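Local coordinates for protein NAD-dependent aldehyde dehydrogenase (Sinorhizobium meliloti, PDB 3U4J) that probably oxidises aldehydes with NAD or NADP as acceptor, as expected of an aldehyde dehydrogenase, and binds calcium, at residues Thr169-Pro174 and Ala300-Ile305; Val267-Gly272 and Ser474-Glu479; Val279-Asp284 and Leu311-Ile316; Leu369-Glu374 and Pro386-Gly391. All coordinates share one frame; numbering follows the deposited sequence.

In the fold
Interactions 1 and 2 lie close to the centre of the folded chain, their centres about 14 Å apart, and touch where Cys304 packs on Leu271 and Gly272. By comparison with the family, this is probably where the catalytic apparatus gathers between the cofactor-binding and catalytic parts. Interaction 2 completes one edge of the sheet that includes strands 153-168 and 266-270. Interactions 3 and 4 belong to the other large sheet, where strand 407-413 pairs with both 307-313 and 383-390; their centres lie about 20 Å apart. Along the chain interactions 1 and 2 interlock, whereas 3 closes before 4 opens and both fall between residues 272 and 474, in the span that interaction 2 ties together.

Interaction 1: residues Thr169-Pro174 and Ala300-Ile305; sequences TPWNFP and AGQCCI
Asn172 and Gln302 bring two irregular loops together, their CA atoms 6.2 Å apart. Neither segment forms a strand or helix here: Gln302 is the centre of an inverse gamma turn, and Phe173 is the N-cap residue of helix 174-187. The turn presents the Gln302 carbonyl to Asn172, whose ND2 donates to Gln302 O at 3.2 Å with an N-H...O angle of 155°. The acceptor lies close to the plane of the Asn172 amide, but ND2 stands above the Gln302 carbonyl plane. Asn172 CG takes the crowded position between backbone N and carbonyl carbon (chi1 64°), folding the amide back so that OD1 also receives a weak bond from Phe173 N. Asparagine suits the site because its short, flat amide can give and accept at once.

Two aromatic residues flank this bond. Trp171 sets the CZ3 corner of its indole against the aliphatic part of Gln302, 3.8 Å from CB, the two side chains crossing at about a right angle; its ring also meets His351 edge-to-face. Phe173 CE2 approaches Cys303 SG at 3.9 Å, an oblique sulfur-aromatic contact.

A water accepts from Cys304 N at 2.9 Å and, more weakly, from Asn172 ND2. In this family the asparagine amide and the backbone N-H of the nucleophilic cysteine form the oxyanion hole, and the sequence suggests that Cys304 is that cysteine. The water therefore probably occupies the place of the substrate oxygen, and the Asn172-Gln302 bond would help to aim the amide at it.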
# COMPACT_ATOMS: atom_id res chain seq x y z
N THR A 169 29.06 -7.43 7.38
CA THR A 169 29.24 -6.85 6.05
C THR A 169 30.56 -7.29 5.40
O THR A 169 31.51 -7.64 6.11
CB THR A 169 29.13 -5.32 6.10
OG1 THR A 169 30.24 -4.76 6.83
CG2 THR A 169 27.79 -4.93 6.75
N PRO A 170 30.61 -7.33 4.05
CA PRO A 170 31.79 -7.85 3.33
C PRO A 170 32.81 -6.78 2.99
O PRO A 170 32.56 -5.58 3.21
CB PRO A 170 31.18 -8.39 2.03
CG PRO A 170 30.09 -7.43 1.74
CD PRO A 170 29.52 -7.00 3.11
N TRP A 171 33.95 -7.21 2.44
CA TRP A 171 35.07 -6.31 2.15
C TRP A 171 34.94 -5.57 0.81
O TRP A 171 35.70 -4.65 0.54
CB TRP A 171 36.38 -7.09 2.19
CG TRP A 171 36.34 -8.42 1.42
CD1 TRP A 171 36.19 -9.69 1.95
CD2 TRP A 171 36.45 -8.59 -0.00
NE1 TRP A 171 36.21 -10.63 0.92
CE2 TRP A 171 36.39 -9.98 -0.27
CE3 TRP A 171 36.63 -7.70 -1.07
CZ2 TRP A 171 36.48 -10.49 -1.57
CZ3 TRP A 171 36.76 -8.22 -2.37
CH2 TRP A 171 36.68 -9.60 -2.60
N ASN A 172 33.99 -5.96 -0.02
CA ASN A 172 33.95 -5.37 -1.35
C ASN A 172 33.27 -4.00 -1.42
O ASN A 172 33.71 -3.15 -2.19
CB ASN A 172 33.37 -6.34 -2.38
CG ASN A 172 31.91 -6.73 -2.11
OD1 ASN A 172 31.39 -6.61 -0.99
ND2 ASN A 172 31.24 -7.23 -3.16
N PHE A 173 32.22 -3.82 -0.64
CA PHE A 173 31.51 -2.52 -0.57
C PHE A 173 31.16 -2.20 0.89
O PHE A 173 29.98 -2.21 1.26
CB PHE A 173 30.22 -2.54 -1.40
CG PHE A 173 30.43 -2.73 -2.87
CD1 PHE A 173 30.77 -1.66 -3.68
CD2 PHE A 173 30.26 -3.99 -3.44
CE1 PHE A 173 30.96 -1.84 -5.08
CE2 PHE A 173 30.45 -4.19 -4.82
CZ PHE A 173 30.78 -3.11 -5.64
N PRO A 174 32.17 -1.94 1.71
CA PRO A 174 31.86 -1.88 3.15
C PRO A 174 30.92 -0.74 3.49
O PRO A 174 29.96 -0.98 4.24
CB PRO A 174 33.22 -1.64 3.80
CG PRO A 174 34.22 -2.12 2.79
CD PRO A 174 33.60 -1.73 1.45
N ALA A 300 36.56 -4.17 -9.94
CA ALA A 300 37.48 -5.22 -10.35
C ALA A 300 36.79 -6.59 -10.35
O ALA A 300 37.42 -7.63 -10.13
CB ALA A 300 38.78 -5.19 -9.47
N GLY A 301 35.48 -6.58 -10.64
CA GLY A 301 34.65 -7.77 -10.65
C GLY A 301 34.39 -8.40 -9.30
O GLY A 301 33.81 -9.48 -9.23
N GLN A 302 34.83 -7.73 -8.22
CA GLN A 302 34.59 -8.21 -6.87
C GLN A 302 33.21 -7.66 -6.45
O GLN A 302 33.11 -6.68 -5.69
CB GLN A 302 35.68 -7.70 -5.93
CG GLN A 302 37.09 -8.20 -6.29
CD GLN A 302 38.18 -7.38 -5.63
OE1 GLN A 302 38.21 -6.13 -5.72
NE2 GLN A 302 39.09 -8.05 -5.02
N CYS A 303 32.17 -8.28 -6.97
CA CYS A 303 30.82 -7.67 -6.94
C CYS A 303 29.79 -8.76 -7.17
O CYS A 303 29.84 -9.48 -8.19
CB CYS A 303 30.71 -6.58 -8.02
SG CYS A 303 29.06 -5.84 -8.07
N CYS A 304 28.87 -8.89 -6.22
CA CYS A 304 27.83 -9.92 -6.29
C CYS A 304 26.87 -9.74 -7.48
O CYS A 304 26.33 -10.73 -7.99
CB CYS A 304 27.06 -9.95 -4.96
SG CYS A 304 28.21 -10.46 -3.60
N ILE A 305 26.66 -8.50 -7.90
CA ILE A 305 25.80 -8.17 -9.06
C ILE A 305 26.61 -7.97 -10.36
O ILE A 305 26.13 -7.36 -11.31
CB ILE A 305 24.87 -6.95 -8.78
CG1 ILE A 305 25.68 -5.67 -8.42
CG2 ILE A 305 23.88 -7.31 -7.67
CD1 ILE A 305 24.86 -4.37 -8.46
O HOH W 1 28.22 -6.88 -4.26

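Interaction 2: residues Val267-Gly272 and Ser474-Glu479; sequences VGLELG and SGLGRE
Leu269 and Leu476 form an antiparallel hydrogen-bonded pair, through which the short strand 475-476 joins strand 266-270 at the edge of the sheet. Their backbones exchange two bonds: Leu269 N donates to Leu476 O at 2.9 Å, and Leu476 N returns one to Leu269 O. A third, Leu271 N to Ser474 O at 2.8 Å, continues the ladder past the strand end. Glycine suits position 475: a CB would collide with Leu269 O and, at this backbone conformation, with the carbonyl of Ser474.

The apolar contact lies on the leucine face, where Leu269 and Leu476 run side by side and their CD1 atoms meet at 3.7 Å. Branched apolar leucines suit this face, Leu269 buried and Leu476 packed against Val264 of the second subunit.

Glu270 and Glu479 run alongside in opposite senses, both kinked at chi2, and touch directly through Glu270 OE2 and the Glu479 CG methylene, 3.9 Å apart. Their carboxylates meet through a water 2.7 Å from Glu479 OE2; another lies 2.7 Å from Gly477 O and also meets Glu270 OE2. Tyr488 OH holds the other oxygen, Glu479 OE1. By comparison with the family Glu270 is probably the general-base glutamate, and these waters could belong to a proton path.

Beyond the strands, Ser474 OG donates to Gly272 O at 2.7 Å, lying in the carbonyl plane, while Gly429 N bonds the same hydroxyl oxygen.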
# COMPACT_ATOMS: atom_id res chain seq x y z
N VAL A 267 16.81 -14.31 9.82
CA VAL A 267 18.02 -14.12 9.03
C VAL A 267 17.68 -13.39 7.72
O VAL A 267 16.73 -13.76 7.05
CB VAL A 267 18.67 -15.48 8.73
CG1 VAL A 267 19.90 -15.31 7.93
CG2 VAL A 267 19.02 -16.22 10.05
N GLY A 268 18.42 -12.34 7.39
CA GLY A 268 18.42 -11.80 6.02
C GLY A 268 19.78 -12.14 5.41
O GLY A 268 20.79 -11.94 6.05
N LEU A 269 19.79 -12.68 4.19
CA LEU A 269 21.04 -13.05 3.52
C LEU A 269 21.13 -12.39 2.14
O LEU A 269 20.14 -12.36 1.38
CB LEU A 269 21.14 -14.58 3.36
CG LEU A 269 21.12 -15.45 4.64
CD1 LEU A 269 20.94 -16.94 4.32
CD2 LEU A 269 22.40 -15.27 5.43
N GLU A 270 22.29 -11.84 1.84
CA GLU A 270 22.55 -11.24 0.51
C GLU A 270 23.86 -11.82 0.09
O GLU A 270 24.91 -11.52 0.68
CB GLU A 270 22.59 -9.71 0.57
CG GLU A 270 21.23 -9.08 0.98
CD GLU A 270 20.16 -9.29 -0.08
OE1 GLU A 270 20.51 -9.27 -1.28
OE2 GLU A 270 18.97 -9.50 0.29
N LEU A 271 23.80 -12.73 -0.89
CA LEU A 271 24.91 -13.64 -1.16
C LEU A 271 25.45 -13.42 -2.57
O LEU A 271 25.13 -12.42 -3.21
CB LEU A 271 24.47 -15.10 -0.89
CG LEU A 271 23.80 -15.34 0.49
CD1 LEU A 271 23.22 -16.76 0.67
CD2 LEU A 271 24.78 -14.98 1.66
N GLY A 272 26.30 -14.33 -3.04
CA GLY A 272 26.97 -14.15 -4.31
C GLY A 272 26.04 -14.47 -5.47
O GLY A 272 24.87 -14.82 -5.29
N SER A 474 21.02 -17.03 -3.90
CA SER A 474 21.61 -15.69 -3.81
C SER A 474 21.11 -14.85 -2.65
O SER A 474 21.67 -13.77 -2.37
CB SER A 474 21.46 -14.94 -5.11
OG SER A 474 22.35 -15.51 -6.06
N GLY A 475 20.08 -15.31 -1.95
CA GLY A 475 19.74 -14.59 -0.73
C GLY A 475 18.40 -14.95 -0.16
O GLY A 475 17.68 -15.78 -0.74
N LEU A 476 18.09 -14.34 0.98
CA LEU A 476 16.80 -14.44 1.65
C LEU A 476 16.42 -13.07 2.14
O LEU A 476 17.20 -12.41 2.83
CB LEU A 476 16.89 -15.38 2.88
CG LEU A 476 17.17 -16.86 2.58
CD1 LEU A 476 17.34 -17.62 3.88
CD2 LEU A 476 16.01 -17.46 1.76
N GLY A 477 15.21 -12.62 1.80
CA GLY A 477 14.76 -11.29 2.24
C GLY A 477 14.93 -10.23 1.15
O GLY A 477 15.53 -10.49 0.10
N ARG A 478 14.40 -9.03 1.40
CA ARG A 478 14.61 -7.88 0.51
C ARG A 478 15.04 -6.66 1.29
O ARG A 478 14.53 -6.39 2.37
CB ARG A 478 13.34 -7.58 -0.27
CG ARG A 478 13.03 -8.63 -1.38
CD ARG A 478 14.03 -8.52 -2.55
NE ARG A 478 13.73 -9.43 -3.66
CZ ARG A 478 14.10 -10.71 -3.72
NH1 ARG A 478 14.76 -11.26 -2.69
NH2 ARG A 478 13.81 -11.45 -4.80
N GLU A 479 15.99 -5.92 0.73
CA GLU A 479 16.52 -4.73 1.36
C GLU A 479 16.11 -3.51 0.52
O GLU A 479 15.63 -3.67 -0.61
CB GLU A 479 18.06 -4.81 1.45
CG GLU A 479 18.61 -6.11 2.08
CD GLU A 479 18.25 -6.27 3.57
OE1 GLU A 479 18.21 -5.24 4.31
OE2 GLU A 479 18.01 -7.43 3.98
O HOH W 2 17.71 -11.79 -0.83
O HOH W 3 18.04 -9.78 2.60

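Interaction 3: residues Val279-Asp284 and Leu311-Ile316; sequences VFADAD and LVQEGI
Val279 N donates to Leu311 O at 2.9 Å, with an N-H...O angle of 164° that makes the bond nearly straight. Its mate runs from Gln313 N to Val279 O, also 2.9 Å, so Val279 is gripped at both its N-H and its carbonyl, and the two donors approach nearly along the C=O axis. These bonds bracket Val312, the parallel bridge partner of Val279. Beta-branched valines suit such a buried extended pair, and their side chains share one face of the sheet.

Past the bridge both chains turn. Phe280 begins a type I turn closed by Ala283 N to Phe280 O, while Ile316 becomes the N-cap residue of helix 317-330. Ile316 CG1 lies between the backbone N and the carbonyl carbon; this chi1 of 59° turns the CG1-CD1 arm toward Val279, whose side chain it crosses at about a right angle; the CD1 to Val279 CG1 distance of 3.5 Å is tight. CG2 covers Ala281 instead, 4.0 Å from its CB. An alanine in place of Ile316 would probably open a gap beside Val279 CG1 and lose the packing of CG2 on Ala281. The extended Gln313 runs beside Ala281, its CB 3.6 Å from Val279 O.

Helix 285-297 links the two parallel strands in a beta-alpha-beta crossover. Leu320 of helix 317-330 covers Val279 and Val312, whereas Phe280 meets Phe413 of strand 407-413 edge-to-face, and strand 431-435 borders Val279 on its other flank.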
# COMPACT_ATOMS: atom_id res chain seq x y z
N VAL A 279 22.58 -9.98 -24.45
CA VAL A 279 22.64 -8.98 -25.48
C VAL A 279 22.05 -9.56 -26.77
O VAL A 279 22.60 -10.49 -27.40
CB VAL A 279 24.06 -8.47 -25.74
CG1 VAL A 279 24.04 -7.27 -26.71
CG2 VAL A 279 24.70 -8.07 -24.43
N PHE A 280 20.88 -9.02 -27.11
CA PHE A 280 20.18 -9.42 -28.32
C PHE A 280 20.69 -8.67 -29.50
O PHE A 280 21.22 -7.55 -29.36
CB PHE A 280 18.67 -9.20 -28.15
CG PHE A 280 18.04 -10.22 -27.28
CD1 PHE A 280 17.68 -11.46 -27.79
CD2 PHE A 280 17.84 -9.97 -25.91
CE1 PHE A 280 17.09 -12.43 -26.97
CE2 PHE A 280 17.26 -10.93 -25.09
CZ PHE A 280 16.87 -12.15 -25.62
N ALA A 281 20.52 -9.29 -30.67
CA ALA A 281 20.97 -8.73 -31.93
C ALA A 281 20.46 -7.31 -32.18
O ALA A 281 21.13 -6.52 -32.85
CB ALA A 281 20.56 -9.67 -33.09
N ASP A 282 19.31 -6.96 -31.62
CA ASP A 282 18.76 -5.62 -31.84
C ASP A 282 19.13 -4.61 -30.75
O ASP A 282 18.52 -3.55 -30.65
CB ASP A 282 17.23 -5.68 -32.02
CG ASP A 282 16.52 -6.21 -30.80
OD1 ASP A 282 17.09 -6.20 -29.67
OD2 ASP A 282 15.38 -6.66 -30.97
N ALA A 283 20.13 -4.93 -29.93
CA ALA A 283 20.58 -3.99 -28.90
C ALA A 283 21.31 -2.77 -29.52
O ALA A 283 21.78 -2.83 -30.67
CB ALA A 283 21.46 -4.69 -27.86
N ASP A 284 21.39 -1.68 -28.76
CA ASP A 284 22.29 -0.58 -29.08
C ASP A 284 23.70 -1.11 -28.76
O ASP A 284 24.08 -1.31 -27.60
CB ASP A 284 21.96 0.67 -28.25
CG ASP A 284 22.89 1.87 -28.55
OD1 ASP A 284 22.38 2.98 -28.78
OD2 ASP A 284 24.13 1.76 -28.55
N LEU A 311 25.92 -13.46 -22.36
CA LEU A 311 25.17 -14.34 -23.26
C LEU A 311 24.80 -13.47 -24.45
O LEU A 311 23.99 -12.55 -24.32
CB LEU A 311 23.91 -14.93 -22.60
CG LEU A 311 24.06 -15.68 -21.27
CD1 LEU A 311 22.72 -16.19 -20.77
CD2 LEU A 311 25.00 -16.83 -21.37
N VAL A 312 25.41 -13.74 -25.60
CA VAL A 312 25.29 -12.86 -26.75
C VAL A 312 24.67 -13.59 -27.94
O VAL A 312 25.01 -14.76 -28.21
CB VAL A 312 26.63 -12.15 -27.08
CG1 VAL A 312 27.78 -13.17 -27.34
CG2 VAL A 312 26.48 -11.16 -28.25
N GLN A 313 23.71 -12.94 -28.59
CA GLN A 313 23.06 -13.51 -29.76
C GLN A 313 24.07 -13.64 -30.89
O GLN A 313 24.90 -12.74 -31.11
CB GLN A 313 21.82 -12.71 -30.18
CG GLN A 313 20.80 -13.54 -30.99
CD GLN A 313 19.39 -12.96 -30.98
OE1 GLN A 313 18.39 -13.71 -31.02
NE2 GLN A 313 19.28 -11.62 -30.93
N GLU A 314 24.01 -14.77 -31.58
CA GLU A 314 25.01 -15.16 -32.57
C GLU A 314 25.38 -14.07 -33.55
O GLU A 314 26.57 -13.79 -33.75
CB GLU A 314 24.54 -16.39 -33.34
CG GLU A 314 24.79 -17.65 -32.60
CD GLU A 314 24.42 -18.88 -33.41
OE1 GLU A 314 24.72 -19.97 -32.91
OE2 GLU A 314 23.85 -18.75 -34.52
N GLY A 315 24.37 -13.44 -34.12
CA GLY A 315 24.55 -12.42 -35.16
C GLY A 315 25.39 -11.22 -34.79
O GLY A 315 25.98 -10.58 -35.65
N ILE A 316 25.45 -10.89 -33.50
CA ILE A 316 26.18 -9.68 -33.10
C ILE A 316 27.37 -9.98 -32.24
O ILE A 316 28.01 -9.06 -31.74
CB ILE A 316 25.28 -8.67 -32.38
CG1 ILE A 316 24.68 -9.32 -31.12
CG2 ILE A 316 24.23 -8.11 -33.33
CD1 ILE A 316 24.49 -8.37 -30.00

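Interaction 4: residues Leu369-Glu374 and Pro386-Gly391; sequences LLLGGE and PTVFAG
Leu370 and Val388 meet where strands 369-371 and 387-390 run antiparallel at 145°, their axes approaching to 4.8 Å. Leu370 N donates to Val388 O at 2.9 Å, and Val388 N turns to Leu371 O over a longer 3.2 Å.

Leu369 lays CD2 over one face of the Phe389 ring, offset toward the rim, and its CG is 3.9 Å from CE1. Leu370 reaches Ala390 with CD1, which lies 3.6 Å from CB; the small methyl of Ala390 suits this close approach. Leu371 and Val388 pack CB against CB on the face opposite Phe389.

Between Leu369 and Leu371 the register slips by one residue, a beta bulge within an antiparallel pairing that resumes at strand 375-376, at one edge of this mixed sheet. Gly372, whose phi is positive, begins an irregular stretch of backbone with Gly373; any CB on Gly372 would strike Pro386 O.

Thr387 ties down this glycine pair. Its OG1, anti to the carbonyl carbon (chi1 -58°), accepts from Gly373 N at 2.8 Å and gives its own proton to Ala385 O, while CG2 packs 3.8 Å from Leu369 CD2. A valine here would probably leave the Gly373 N-H without its acceptor and Ala385 O without its hydroxyl donor. Helix 317-330 lies against Leu370 and Val388 through Met321, and helix 349-364 covers Thr387 and Phe389 through Val359.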
# COMPACT_ATOMS: atom_id res chain seq x y z
N LEU A 369 41.04 -17.85 -24.29
CA LEU A 369 41.47 -16.66 -23.57
C LEU A 369 41.69 -15.57 -24.60
O LEU A 369 42.60 -15.68 -25.43
CB LEU A 369 42.79 -16.90 -22.85
CG LEU A 369 43.10 -16.30 -21.46
CD1 LEU A 369 44.61 -16.07 -21.21
CD2 LEU A 369 42.28 -15.07 -21.09
N LEU A 370 40.91 -14.50 -24.52
CA LEU A 370 41.04 -13.40 -25.49
C LEU A 370 41.87 -12.24 -24.96
O LEU A 370 42.42 -11.46 -25.75
CB LEU A 370 39.67 -12.91 -25.93
CG LEU A 370 38.75 -13.89 -26.66
CD1 LEU A 370 37.45 -13.18 -27.09
CD2 LEU A 370 39.46 -14.49 -27.88
N LEU A 371 42.00 -12.15 -23.64
CA LEU A 371 42.54 -10.94 -23.01
C LEU A 371 42.87 -11.27 -21.56
O LEU A 371 42.13 -12.00 -20.91
CB LEU A 371 41.46 -9.85 -23.06
CG LEU A 371 41.66 -8.32 -23.01
CD1 LEU A 371 41.02 -7.63 -21.79
CD2 LEU A 371 43.07 -7.84 -23.29
N GLY A 372 43.99 -10.74 -21.07
CA GLY A 372 44.29 -10.76 -19.65
C GLY A 372 44.80 -12.09 -19.14
O GLY A 372 45.62 -12.72 -19.77
N GLY A 373 44.33 -12.49 -17.96
CA GLY A 373 44.64 -13.82 -17.45
C GLY A 373 45.96 -13.92 -16.69
O GLY A 373 46.50 -15.02 -16.54
N GLU A 374 46.49 -12.78 -16.22
CA GLU A 374 47.65 -12.79 -15.29
C GLU A 374 47.62 -11.60 -14.34
O GLU A 374 46.95 -10.60 -14.61
CB GLU A 374 49.00 -12.71 -16.02
CG GLU A 374 49.38 -13.92 -16.90
CD GLU A 374 49.75 -15.20 -16.13
OE1 GLU A 374 50.10 -15.14 -14.92
OE2 GLU A 374 49.70 -16.29 -16.76
N PRO A 386 42.35 -7.14 -16.68
CA PRO A 386 41.04 -7.39 -17.26
C PRO A 386 41.09 -8.62 -18.17
O PRO A 386 41.98 -8.72 -19.05
CB PRO A 386 40.78 -6.13 -18.09
CG PRO A 386 41.49 -5.07 -17.35
CD PRO A 386 42.75 -5.72 -16.85
N THR A 387 40.16 -9.53 -17.94
CA THR A 387 40.20 -10.85 -18.56
C THR A 387 38.89 -11.22 -19.23
O THR A 387 37.80 -11.03 -18.65
CB THR A 387 40.57 -11.92 -17.49
OG1 THR A 387 41.85 -11.57 -16.90
CG2 THR A 387 40.63 -13.36 -18.10
N VAL A 388 38.99 -11.73 -20.46
CA VAL A 388 37.82 -12.17 -21.22
C VAL A 388 38.04 -13.59 -21.79
O VAL A 388 39.06 -13.85 -22.43
CB VAL A 388 37.50 -11.21 -22.38
CG1 VAL A 388 36.31 -11.74 -23.20
CG2 VAL A 388 37.23 -9.80 -21.86
N PHE A 389 37.08 -14.48 -21.53
CA PHE A 389 37.04 -15.81 -22.17
C PHE A 389 35.90 -15.89 -23.18
O PHE A 389 34.79 -15.39 -22.94
CB PHE A 389 36.81 -16.91 -21.14
CG PHE A 389 38.02 -17.28 -20.35
CD1 PHE A 389 39.03 -18.09 -20.90
CD2 PHE A 389 38.13 -16.88 -19.01
CE1 PHE A 389 40.16 -18.49 -20.13
CE2 PHE A 389 39.25 -17.25 -18.23
CZ PHE A 389 40.28 -18.07 -18.80
N ALA A 390 36.19 -16.52 -24.32
CA ALA A 390 35.18 -16.78 -25.33
C ALA A 390 35.02 -18.29 -25.43
O ALA A 390 35.83 -19.04 -24.89
CB ALA A 390 35.63 -16.22 -26.66
N GLY A 391 33.95 -18.74 -26.10
CA GLY A 391 33.75 -20.19 -26.29
C GLY A 391 33.44 -20.93 -25.01
O GLY A 391 33.73 -22.12 -24.87